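Local atomic coordinates of citrate lyase (Yersinia pestis, PDB entry 3QLL), a protein that probably acts as a magnesium-dependent lyase of the HpcH/HpaI aldolase and citrate lyase family, resembling the citrate lyase beta subunit CitE. Residues A[110-115]-A[135-140]; A[142-147]-A[177-182]; A[162-167]-A[171-176]; A[212-217]-A[222-227]. All coordinates share one frame; numbering follows the deposited sequence.

Interaction 1 of 4, residues A[110-115]-A[135-140]; sequences GLDTRA and LPKTES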
loop_
_atom_site.group_PDB
_atom_site.type_symbol
_atom_site.label_atom_id
_atom_site.label_comp_id
_atom_site.label_asym_id
_atom_site.label_seq_id
_atom_site.Cartn_x
_atom_site.Cartn_y
_atom_site.Cartn_z
ATOM N N GLY A 110 -21.293 -2.150 -17.930
ATOM C CA GLY A 110 -20.087 -1.395 -18.231
ATOM C C GLY A 110 -20.153 -0.598 -19.534
ATOM O O GLY A 110 -20.811 -0.996 -20.507
ATOM N N LEU A 111 -19.509 0.570 -19.514
ATOM C CA LEU A 111 -19.399 1.434 -20.687
ATOM C C LEU A 111 -18.744 0.729 -21.869
ATOM O O LEU A 111 -19.013 1.031 -23.042
ATOM C CB LEU A 111 -18.610 2.665 -20.341
ATOM C CG LEU A 111 -19.406 3.950 -20.252
ATOM C CD1 LEU A 111 -18.451 5.028 -19.733
ATOM C CD2 LEU A 111 -19.945 4.327 -21.638
ATOM N N ASP A 112 -17.901 -0.240 -21.547
ATOM C CA ASP A 112 -17.230 -0.994 -22.572
ATOM C C ASP A 112 -18.055 -2.237 -22.982
ATOM O O ASP A 112 -17.508 -3.126 -23.624
ATOM C CB ASP A 112 -15.848 -1.406 -22.092
ATOM C CG ASP A 112 -15.888 -2.197 -20.794
ATOM O OD1 ASP A 112 -16.920 -2.145 -20.079
ATOM O OD2 ASP A 112 -14.859 -2.832 -20.462
ATOM N N THR A 113 -19.336 -2.314 -22.586
ATOM C CA THR A 113 -20.244 -3.378 -23.092
ATOM C C THR A 113 -21.393 -2.811 -23.973
ATOM O O THR A 113 -21.936 -1.711 -23.708
ATOM C CB THR A 113 -20.856 -4.244 -21.915
ATOM O OG1 THR A 113 -21.768 -3.463 -21.116
ATOM C CG2 THR A 113 -19.747 -4.730 -20.980
ATOM N N ARG A 114 -21.798 -3.602 -24.978
ATOM C CA ARG A 114 -22.968 -3.273 -25.779
ATOM C C ARG A 114 -24.193 -3.066 -24.878
ATOM O O ARG A 114 -25.006 -2.174 -25.129
ATOM C CB ARG A 114 -23.236 -4.356 -26.805
ATOM C CG ARG A 114 -24.535 -4.141 -27.583
ATOM C CD ARG A 114 -24.597 -4.940 -28.875
ATOM N NE ARG A 114 -25.775 -4.578 -29.653
ATOM C CZ ARG A 114 -26.249 -5.305 -30.660
ATOM N NH1 ARG A 114 -25.648 -6.441 -30.993
ATOM N NH2 ARG A 114 -27.331 -4.913 -31.322
ATOM N N ALA A 115 -24.336 -3.899 -23.849
ATOM C CA ALA A 115 -25.383 -3.689 -22.867
ATOM C C ALA A 115 -25.380 -2.273 -22.261
ATOM O O ALA A 115 -26.419 -1.606 -22.252
ATOM C CB ALA A 115 -25.291 -4.746 -21.773
ATOM N N LEU A 135 -21.679 2.935 -11.800
ATOM C CA LEU A 135 -20.922 2.486 -12.957
ATOM C C LEU A 135 -19.901 1.405 -12.584
ATOM O O LEU A 135 -18.954 1.686 -11.835
ATOM C CB LEU A 135 -20.209 3.671 -13.604
ATOM C CG LEU A 135 -19.402 3.264 -14.836
ATOM C CD1 LEU A 135 -20.390 2.882 -15.951
ATOM C CD2 LEU A 135 -18.399 4.367 -15.257
ATOM N N PRO A 136 -20.065 0.181 -13.118
ATOM C CA PRO A 136 -19.134 -0.927 -12.866
ATOM C C PRO A 136 -17.821 -0.720 -13.570
ATOM O O PRO A 136 -17.751 0.000 -14.584
ATOM C CB PRO A 136 -19.846 -2.148 -13.493
ATOM C CG PRO A 136 -20.688 -1.596 -14.500
ATOM C CD PRO A 136 -21.147 -0.233 -14.019
ATOM N N LYS A 137 -16.793 -1.355 -13.029
ATOM C CA LYS A 137 -15.482 -1.341 -13.641
ATOM C C LYS A 137 -15.006 0.075 -14.001
ATOM O O LYS A 137 -14.521 0.310 -15.104
ATOM C CB LYS A 137 -15.468 -2.252 -14.874
ATOM C CG LYS A 137 -14.220 -3.097 -14.974
ATOM C CD LYS A 137 -14.117 -3.842 -16.306
ATOM C CE LYS A 137 -12.864 -4.725 -16.353
ATOM N NZ LYS A 137 -12.754 -5.709 -15.218
ATOM N N THR A 138 -15.147 1.012 -13.072
ATOM C CA THR A 138 -14.634 2.361 -13.269
ATOM C C THR A 138 -13.104 2.310 -13.222
ATOM O O THR A 138 -12.525 1.764 -12.266
ATOM C CB THR A 138 -15.155 3.296 -12.193
ATOM O OG1 THR A 138 -16.570 3.362 -12.318
ATOM C CG2 THR A 138 -14.575 4.705 -12.370
ATOM N N GLU A 139 -12.476 2.733 -14.330
ATOM C CA GLU A 139 -11.034 2.509 -14.492
ATOM C C GLU A 139 -10.252 3.777 -14.786
ATOM O O GLU A 139 -9.026 3.759 -14.918
ATOM C CB GLU A 139 -10.775 1.457 -15.553
ATOM C CG GLU A 139 -11.054 0.039 -15.002
ATOM C CD GLU A 139 -10.652 -1.061 -15.969
ATOM O OE1 GLU A 139 -10.707 -0.856 -17.198
ATOM O OE2 GLU A 139 -10.226 -2.115 -15.508
ATOM N N SER A 140 -10.945 4.903 -14.832
ATOM C CA SER A 140 -10.282 6.161 -15.151
ATOM C C SER A 140 -11.198 7.280 -14.785
ATOM O O SER A 140 -12.371 7.066 -14.533
ATOM C CB SER A 140 -9.962 6.257 -16.659
ATOM O OG SER A 140 -11.141 6.692 -17.338
#
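Pro136 turns the CG corner of its ring onto the backbone of Gly110, with CG 3.5 Å from Gly110 N and 3.8 Å from Gly110 CA. The meeting joins two loops at the C-terminal end of a TIM-type barrel, one leading into helix 114-125 and the other following strand 132-135. Beside the proline, Leu135 has CG anti to the backbone N (chi1 -180°), which carries its CD1 branch to Leu111 N, a looser approach of 4.3 Å. On the outer flank the aliphatic part of Lys137 runs past Asp112: Lys137 CD lies 4.3 Å from Asp112 OD2, whereas the ammonium group leads away and NZ stays 6.3 Å from that oxygen. The Gly110 side keeps its shape through a type I turn from Gly110 to Thr113. Gly110 O accepts from both Thr113 N and Thr113 OG1, the hydroxyl lying in the carbonyl plane on a lone pair at 2.7 Å. Thr113 is also the N-cap of helix 114-125. Pro136 touches Glu165, a predicted magnesium ligand, and Lys137 N donates to that carboxylate. Between the segments themselves the attraction is mainly van der Waals, so shape rather than directed bonding governs the fit.

Interaction 2 of 4, residues A[142-147]-A[177-182]; sequences AHLQIL and AAATPK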
loop_
_atom_site.group_PDB
_atom_site.type_symbol
_atom_site.label_atom_id
_atom_site.label_comp_id
_atom_site.label_asym_id
_atom_site.label_seq_id
_atom_site.Cartn_x
_atom_site.Cartn_y
_atom_site.Cartn_z
ATOM N N ALA A 142 -11.939 9.627 -16.825
ATOM C CA ALA A 142 -12.734 9.837 -18.028
ATOM C C ALA A 142 -14.007 8.982 -17.976
ATOM O O ALA A 142 -15.046 9.395 -18.476
ATOM C CB ALA A 142 -11.911 9.555 -19.302
ATOM N N HIS A 143 -13.943 7.815 -17.328
ATOM C CA HIS A 143 -15.178 6.987 -17.203
ATOM C C HIS A 143 -16.301 7.777 -16.590
ATOM O O HIS A 143 -17.421 7.809 -17.103
ATOM C CB HIS A 143 -14.948 5.793 -16.311
ATOM C CG HIS A 143 -14.378 4.603 -17.003
ATOM N ND1 HIS A 143 -13.075 4.558 -17.441
ATOM C CD2 HIS A 143 -14.924 3.413 -17.325
ATOM C CE1 HIS A 143 -12.840 3.385 -17.997
ATOM N NE2 HIS A 143 -13.945 2.676 -17.943
ATOM N N LEU A 144 -15.956 8.451 -15.502
ATOM C CA LEU A 144 -16.921 9.231 -14.751
ATOM C C LEU A 144 -17.263 10.533 -15.496
ATOM O O LEU A 144 -18.394 10.994 -15.462
ATOM C CB LEU A 144 -16.405 9.519 -13.342
ATOM C CG LEU A 144 -16.209 8.273 -12.495
ATOM C CD1 LEU A 144 -15.785 8.699 -11.099
ATOM C CD2 LEU A 144 -17.541 7.489 -12.464
ATOM N N GLN A 145 -16.285 11.128 -16.159
ATOM C CA GLN A 145 -16.566 12.411 -16.825
ATOM C C GLN A 145 -17.486 12.277 -18.026
ATOM O O GLN A 145 -18.352 13.115 -18.244
ATOM C CB GLN A 145 -15.262 13.110 -17.235
ATOM C CG GLN A 145 -14.510 13.485 -15.994
ATOM C CD GLN A 145 -13.004 13.706 -16.189
ATOM O OE1 GLN A 145 -12.417 13.370 -17.222
ATOM N NE2 GLN A 145 -12.367 14.243 -15.152
ATOM N N ILE A 146 -17.329 11.163 -18.733
ATOM C CA ILE A 146 -18.203 10.788 -19.828
ATOM C C ILE A 146 -19.655 10.660 -19.382
ATOM O O ILE A 146 -20.540 11.219 -20.016
ATOM C CB ILE A 146 -17.748 9.477 -20.468
ATOM C CG1 ILE A 146 -16.404 9.665 -21.159
ATOM C CG2 ILE A 146 -18.777 9.005 -21.465
ATOM C CD1 ILE A 146 -15.824 8.384 -21.735
ATOM N N LEU A 147 -19.887 9.905 -18.314
ATOM C CA LEU A 147 -21.216 9.775 -17.724
ATOM C C LEU A 147 -21.789 11.110 -17.278
ATOM O O LEU A 147 -22.978 11.402 -17.531
ATOM C CB LEU A 147 -21.186 8.822 -16.552
ATOM C CG LEU A 147 -21.542 7.394 -16.902
ATOM C CD1 LEU A 147 -21.694 6.629 -15.596
ATOM C CD2 LEU A 147 -22.808 7.297 -17.758
ATOM N N ALA A 177 -11.381 9.362 -7.992
ATOM C CA ALA A 177 -12.046 10.004 -6.837
ATOM C C ALA A 177 -12.094 11.527 -6.971
ATOM O O ALA A 177 -12.961 12.160 -6.401
ATOM C CB ALA A 177 -11.376 9.604 -5.526
ATOM N N ALA A 178 -11.219 12.081 -7.811
ATOM C CA ALA A 178 -11.136 13.514 -8.017
ATOM C C ALA A 178 -11.769 13.904 -9.374
ATOM O O ALA A 178 -11.659 15.066 -9.825
ATOM C CB ALA A 178 -9.673 13.982 -7.947
ATOM N N ALA A 179 -12.419 12.941 -10.023
ATOM C CA ALA A 179 -12.807 13.122 -11.447
ATOM C C ALA A 179 -13.851 14.212 -11.722
ATOM O O ALA A 179 -13.842 14.812 -12.780
ATOM C CB ALA A 179 -13.290 11.778 -12.035
ATOM N N THR A 180 -14.890 14.249 -10.903
ATOM C CA THR A 180 -15.977 15.226 -11.039
ATOM C C THR A 180 -16.704 15.415 -9.713
ATOM O O THR A 180 -16.837 14.468 -8.956
ATOM C CB THR A 180 -16.959 14.789 -12.169
ATOM O OG1 THR A 180 -18.131 15.598 -12.105
ATOM C CG2 THR A 180 -17.398 13.385 -11.958
ATOM N N PRO A 181 -17.241 16.622 -9.461
ATOM C CA PRO A 181 -18.052 16.971 -8.269
ATOM C C PRO A 181 -19.289 16.092 -8.190
ATOM O O PRO A 181 -19.896 15.963 -7.131
ATOM C CB PRO A 181 -18.468 18.421 -8.526
ATOM C CG PRO A 181 -17.420 18.960 -9.422
ATOM C CD PRO A 181 -16.857 17.817 -10.236
ATOM N N LYS A 182 -19.768 15.642 -9.341
ATOM C CA LYS A 182 -20.932 14.771 -9.345
ATOM C C LYS A 182 -20.710 13.384 -8.722
ATOM O O LYS A 182 -21.674 12.714 -8.356
ATOM C CB LYS A 182 -21.495 14.655 -10.751
ATOM C CG LYS A 182 -22.433 15.815 -10.975
ATOM C CD LYS A 182 -22.820 16.021 -12.409
ATOM C CE LYS A 182 -23.767 14.945 -12.883
ATOM N NZ LYS A 182 -24.587 15.416 -14.028
#
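Leu144 and Gln145, consecutive residues of helix 141-150, face Ala179 and Thr180 in the loop that feeds strand 183-188, on the outer layer of a TIM-type (beta/alpha)8 barrel. The apolar part centres on Ala179: its CB sits 4.1 Å from Leu144 CB and equally 4.1 Å from Leu144 CD1, so the methyl rests against the flank of the leucine. Thr180 adds its methyl, CG2 lying 4.2 Å from Leu144 CB. Leu144 continues inward to touch Leu183 of the barrel wall, which makes it one of the links between helix and sheet.

Among the polar interactions, Thr180 OG1 accepts from Lys182 N at 3.2 Å to form an ST turn within the loop, and the same hydroxyl bonds to Asp148 farther along the helix, a second tie between these elements. Across the contact, Gln145 has CG anti to its carbonyl carbon (chi1 -66°) and a chain extended beyond it, which carries the amide out to the loop. There it meets the main-chain carbonyl of Ala179 in its plane, on a lone pair, while the oxygen lies almost exactly in the glutamine amide plane. Gln145 NE2 stands 2.9 Å from Ala179 O, and the N-H points at it nearly straight, at 174°.

Interaction 3 of 4, residues A[162-167]-A[171-176]; sequences GIIESV and NAVESI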
loop_
_atom_site.group_PDB
_atom_site.type_symbol
_atom_site.label_atom_id
_atom_site.label_comp_id
_atom_site.label_asym_id
_atom_site.label_seq_id
_atom_site.Cartn_x
_atom_site.Cartn_y
_atom_site.Cartn_z
ATOM N N GLY A 162 -18.885 5.268 -8.550
ATOM C CA GLY A 162 -17.993 4.414 -9.319
ATOM C C GLY A 162 -17.665 3.140 -8.542
ATOM O O GLY A 162 -17.683 3.147 -7.304
ATOM N N ILE A 163 -17.485 2.025 -9.244
ATOM C CA ILE A 163 -17.030 0.791 -8.592
ATOM C C ILE A 163 -15.566 0.544 -8.949
ATOM O O ILE A 163 -15.218 0.411 -10.129
ATOM C CB ILE A 163 -17.863 -0.434 -8.991
ATOM C CG1 ILE A 163 -19.332 -0.218 -8.647
ATOM C CG2 ILE A 163 -17.318 -1.712 -8.329
ATOM C CD1 ILE A 163 -20.189 -1.414 -8.988
ATOM N N ILE A 164 -14.730 0.411 -7.924
ATOM C CA ILE A 164 -13.346 0.062 -8.105
ATOM C C ILE A 164 -13.215 -1.457 -7.921
ATOM O O ILE A 164 -13.245 -1.960 -6.813
ATOM C CB ILE A 164 -12.465 0.826 -7.104
ATOM C CG1 ILE A 164 -12.746 2.328 -7.231
ATOM C CG2 ILE A 164 -10.979 0.649 -7.342
ATOM C CD1 ILE A 164 -12.241 2.962 -8.534
ATOM N N GLU A 165 -13.166 -2.189 -9.034
ATOM C CA GLU A 165 -13.120 -3.663 -8.973
ATOM C C GLU A 165 -11.927 -4.255 -9.742
ATOM O O GLU A 165 -11.932 -5.436 -10.046
ATOM C CB GLU A 165 -14.417 -4.303 -9.482
ATOM C CG GLU A 165 -15.158 -3.520 -10.553
ATOM C CD GLU A 165 -16.559 -4.064 -10.819
ATOM O OE1 GLU A 165 -17.027 -5.009 -10.121
ATOM O OE2 GLU A 165 -17.235 -3.486 -11.687
ATOM N N SER A 166 -11.013 -3.425 -10.226
ATOM C CA SER A 166 -9.878 -3.950 -11.025
ATOM C C SER A 166 -8.538 -3.320 -10.644
ATOM O O SER A 166 -8.503 -2.238 -10.065
ATOM C CB SER A 166 -10.165 -3.752 -12.519
ATOM O OG SER A 166 -10.227 -2.366 -12.827
ATOM N N VAL A 167 -7.439 -4.015 -10.938
ATOM C CA VAL A 167 -6.113 -3.446 -10.736
ATOM C C VAL A 167 -5.948 -2.088 -11.465
ATOM O O VAL A 167 -5.371 -1.135 -10.912
ATOM C CB VAL A 167 -5.012 -4.408 -11.203
ATOM C CG1 VAL A 167 -3.668 -3.685 -11.204
ATOM C CG2 VAL A 167 -4.956 -5.607 -10.294
ATOM N N ASN A 171 -5.127 1.397 -9.470
ATOM C CA ASN A 171 -3.937 2.218 -9.762
ATOM C C ASN A 171 -4.301 3.661 -10.155
ATOM O O ASN A 171 -3.474 4.550 -10.083
ATOM C CB ASN A 171 -3.025 1.560 -10.821
ATOM C CG ASN A 171 -2.253 0.390 -10.243
ATOM O OD1 ASN A 171 -2.071 0.303 -9.034
ATOM N ND2 ASN A 171 -1.817 -0.511 -11.081
ATOM N N ALA A 172 -5.531 3.867 -10.613
ATOM C CA ALA A 172 -5.953 5.202 -10.974
ATOM C C ALA A 172 -6.933 5.765 -9.942
ATOM O O ALA A 172 -7.625 6.732 -10.241
ATOM C CB ALA A 172 -6.590 5.200 -12.370
ATOM N N VAL A 173 -7.008 5.164 -8.747
ATOM C CA VAL A 173 -8.097 5.513 -7.824
ATOM C C VAL A 173 -8.051 6.981 -7.370
ATOM O O VAL A 173 -9.085 7.606 -7.186
ATOM C CB VAL A 173 -8.222 4.532 -6.599
ATOM C CG1 VAL A 173 -7.119 4.765 -5.545
ATOM C CG2 VAL A 173 -9.600 4.656 -5.962
ATOM N N GLU A 174 -6.849 7.528 -7.231
ATOM C CA GLU A 174 -6.705 8.920 -6.857
ATOM C C GLU A 174 -7.322 9.826 -7.922
ATOM O O GLU A 174 -8.062 10.745 -7.606
ATOM C CB GLU A 174 -5.225 9.282 -6.589
ATOM C CG GLU A 174 -4.654 8.490 -5.375
ATOM C CD GLU A 174 -4.380 7.004 -5.685
ATOM O OE1 GLU A 174 -4.244 6.665 -6.880
ATOM O OE2 GLU A 174 -4.308 6.174 -4.740
ATOM N N SER A 175 -7.052 9.558 -9.186
ATOM C CA SER A 175 -7.603 10.420 -10.219
ATOM C C SER A 175 -9.114 10.212 -10.433
ATOM O O SER A 175 -9.781 11.175 -10.812
ATOM C CB SER A 175 -6.816 10.265 -11.535
ATOM O OG SER A 175 -7.092 9.102 -12.272
ATOM N N ILE A 176 -9.624 8.984 -10.261
ATOM C CA ILE A 176 -11.072 8.682 -10.318
ATOM C C ILE A 176 -11.884 9.406 -9.228
ATOM O O ILE A 176 -12.983 9.898 -9.483
ATOM C CB ILE A 176 -11.314 7.147 -10.232
ATOM C CG1 ILE A 176 -10.811 6.505 -11.522
ATOM C CG2 ILE A 176 -12.792 6.817 -9.934
ATOM C CD1 ILE A 176 -10.644 4.986 -11.458
#
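A buried apolar contact between a barrel strand and the short helices that follow it, joined, where the chain leaves the strand, by one helical backbone bond, is what ties 162-167 to 171-176. Strand 159-164 belongs to the parallel TIM-type barrel; helices 167-171 and 173-177 lie over its outer side. Ile164 carries the apolar half. Its CG1 stands anti to the carbonyl carbon (chi1 -54°) and sends CD1 out to two partners. The Ile164 and Ile176 side chains meet tip to tip, CD1 to CD1 at 3.9 Å, and the Ile164 side chain crosses that of Val173 at about a right angle, with Ile164 CD1 4.1 Å from Val173 CG2. Leu213 of helix 203-220 and Met193 of helix 190-197 close in on the same isoleucine.

At the other end Asn171 N donates to Val167 O over 2.9 Å, the i+4 bond of a helical turn, reaching the oxygen 22° from the carbonyl plane. The two side chains lie alongside each other and point the same way, with Val167 CG1 3.7 Å from Asn171 ND2. Asn171 OD1 is held by Arg212, while Val167 packs on Ser215 of a neighbouring subunit.

Between these two halves the chain carries Glu165, predicted to bind magnesium and substrate. The Ile164 cluster is held by close packing without directed bonds, whereas the single Val167-Asn171 backbone bond fixes the first helical turn beyond the strand.

Interaction 4 of 4, residues A[212-217]-A[222-227]; sequences RLVSAC and IPAIDA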
loop_
_atom_site.group_PDB
_atom_site.type_symbol
_atom_site.label_atom_id
_atom_site.label_comp_id
_atom_site.label_asym_id
_atom_site.label_seq_id
_atom_site.Cartn_x
_atom_site.Cartn_y
_atom_site.Cartn_z
ATOM N N ARG A 212 -6.198 1.992 0.203
ATOM C CA ARG A 212 -5.977 2.944 -0.879
ATOM C C ARG A 212 -7.293 3.526 -1.376
ATOM O O ARG A 212 -7.363 4.709 -1.715
ATOM C CB ARG A 212 -5.202 2.293 -2.030
ATOM C CG ARG A 212 -4.565 3.303 -2.924
ATOM C CD ARG A 212 -3.670 2.697 -3.987
ATOM N NE ARG A 212 -3.377 3.657 -5.048
ATOM C CZ ARG A 212 -2.815 3.307 -6.186
ATOM N NH1 ARG A 212 -2.495 2.035 -6.359
ATOM N NH2 ARG A 212 -2.564 4.213 -7.125
ATOM N N LEU A 213 -8.344 2.709 -1.415
ATOM C CA LEU A 213 -9.633 3.245 -1.835
ATOM C C LEU A 213 -10.178 4.271 -0.831
ATOM O O LEU A 213 -10.525 5.400 -1.220
ATOM C CB LEU A 213 -10.644 2.128 -2.048
ATOM C CG LEU A 213 -12.079 2.618 -2.294
ATOM C CD1 LEU A 213 -12.138 3.431 -3.572
ATOM C CD2 LEU A 213 -13.047 1.463 -2.373
ATOM N N VAL A 214 -10.158 3.916 0.455
ATOM C CA VAL A 214 -10.673 4.794 1.514
ATOM C C VAL A 214 -9.903 6.131 1.519
ATOM O O VAL A 214 -10.505 7.202 1.546
ATOM C CB VAL A 214 -10.583 4.106 2.906
ATOM C CG1 VAL A 214 -10.900 5.079 4.028
ATOM C CG2 VAL A 214 -11.531 2.952 2.956
ATOM N N SER A 215 -8.580 6.063 1.433
ATOM C CA SER A 215 -7.755 7.268 1.378
ATOM C C SER A 215 -8.147 8.250 0.240
ATOM O O SER A 215 -8.238 9.437 0.445
ATOM C CB SER A 215 -6.278 6.881 1.257
ATOM O OG SER A 215 -5.500 8.027 1.003
ATOM N N ALA A 216 -8.394 7.721 -0.943
ATOM C CA ALA A 216 -8.763 8.492 -2.117
ATOM C C ALA A 216 -10.128 9.153 -1.927
ATOM O O ALA A 216 -10.312 10.349 -2.226
ATOM C CB ALA A 216 -8.747 7.595 -3.377
ATOM N N CYS A 217 -11.058 8.396 -1.352
ATOM C CA CYS A 217 -12.379 8.918 -0.976
ATOM C C CYS A 217 -12.313 10.073 0.012
ATOM O O CYS A 217 -12.897 11.154 -0.248
ATOM C CB CYS A 217 -13.260 7.779 -0.406
ATOM S SG CYS A 217 -13.723 6.618 -1.798
ATOM N N ILE A 222 -15.728 12.194 -0.184
ATOM C CA ILE A 222 -16.806 11.232 -0.475
ATOM C C ILE A 222 -16.673 9.956 0.362
ATOM O O ILE A 222 -15.565 9.537 0.711
ATOM C CB ILE A 222 -16.843 10.843 -2.012
ATOM C CG1 ILE A 222 -15.567 10.089 -2.417
ATOM C CG2 ILE A 222 -17.088 12.087 -2.913
ATOM C CD1 ILE A 222 -15.419 9.869 -3.910
ATOM N N PRO A 223 -17.804 9.278 0.614
ATOM C CA PRO A 223 -17.745 8.039 1.391
ATOM C C PRO A 223 -17.182 6.892 0.568
ATOM O O PRO A 223 -17.353 6.871 -0.675
ATOM C CB PRO A 223 -19.197 7.754 1.733
ATOM C CG PRO A 223 -19.975 8.439 0.691
ATOM C CD PRO A 223 -19.171 9.604 0.198
ATOM N N ALA A 224 -16.458 5.995 1.243
ATOM C CA ALA A 224 -16.064 4.703 0.686
ATOM C C ALA A 224 -17.116 3.681 1.065
ATOM O O ALA A 224 -17.553 3.616 2.222
ATOM C CB ALA A 224 -14.731 4.292 1.213
ATOM N N ILE A 225 -17.589 2.930 0.083
ATOM C CA ILE A 225 -18.575 1.914 0.365
ATOM C C ILE A 225 -18.017 0.517 0.186
ATOM O O ILE A 225 -17.644 0.142 -0.923
ATOM C CB ILE A 225 -19.801 2.079 -0.525
ATOM C CG1 ILE A 225 -20.344 3.509 -0.399
ATOM C CG2 ILE A 225 -20.857 1.037 -0.158
ATOM C CD1 ILE A 225 -21.194 3.928 -1.562
ATOM N N ASP A 226 -18.021 -0.266 1.266
ATOM C CA ASP A 226 -17.449 -1.600 1.205
ATOM C C ASP A 226 -18.256 -2.562 0.312
ATOM O O ASP A 226 -19.491 -2.421 0.133
ATOM C CB ASP A 226 -17.279 -2.191 2.611
ATOM C CG ASP A 226 -16.361 -3.422 2.624
ATOM O OD1 ASP A 226 -15.500 -3.565 1.704
ATOM O OD2 ASP A 226 -16.495 -4.231 3.567
ATOM N N ALA A 227 -17.507 -3.535 -0.215
ATOM C CA ALA A 227 -18.016 -4.652 -0.973
ATOM C C ALA A 227 -19.073 -5.414 -0.197
ATOM O O ALA A 227 -19.084 -5.390 1.035
ATOM C CB ALA A 227 -16.867 -5.577 -1.371
#
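Cys217 meets the chain that returns after its own helix at three successive residues, Ile222, Pro223 and Ala224. Its apolar contacts divide between two atoms. The CB lies 3.8 Å from Ile222 CG1, while Cys217 SG, anti to the carbonyl carbon at chi1 -70°, passes Pro223 O at 3.8 Å to reach Ala224, 3.9 Å from Ala224 CB. The same methyl is approached by Val214, one turn back on the helix, whose CG2 also comes to 3.9 Å. Ala224 CB therefore sits between the valine branch and the cysteine sulfur, and its small size suits the close passage of strand and helix, with Val214 CA and Ala224 CA just 5.5 Å apart.

Helix 203-220 and strand 224-226 are consecutive elements of the TIM-type (beta/alpha)8 barrel, the helix packing outside and the strand entering the parallel sheet between 183-188 and 252-255. Leu213 and Cys217 also touch Leu186 on the adjoining strand, and Val214 also packs against Ile197 of a neighbouring subunit.

Polar bonding across the contact is confined to the main chain at the turn. Ile222 N donates to Cys217 O over 3.0 Å, with the N-H directed almost straight at the oxygen (171°) but arriving from above the carbonyl plane, 42° out of it. Ile222 CG1, placed between its backbone N and carbonyl carbon, lies 3.6 Å from that same Cys217 O.

Interactions 3 and 4 are the buried pair: each packs a barrel strand against a helix adjacent to it in sequence, and each pairs aliphatic contacts with a single backbone bond. They meet where Glu174 forms a salt bridge with Arg212 and Val173 packs on Leu213, and both border neighbouring subunits. Interactions 1 and 2 are only partly buried and involve loops. In interaction 1 a proline ring leans on backbone near the predicted metal site, whereas interaction 2, farther from that site, adds a side-chain amide bond. Strand 132-135 and helix 141-150 connect these two through Leu135 and Leu147, and a hydrogen bond between Glu139 and Ser166 ties interaction 1 to interaction 3.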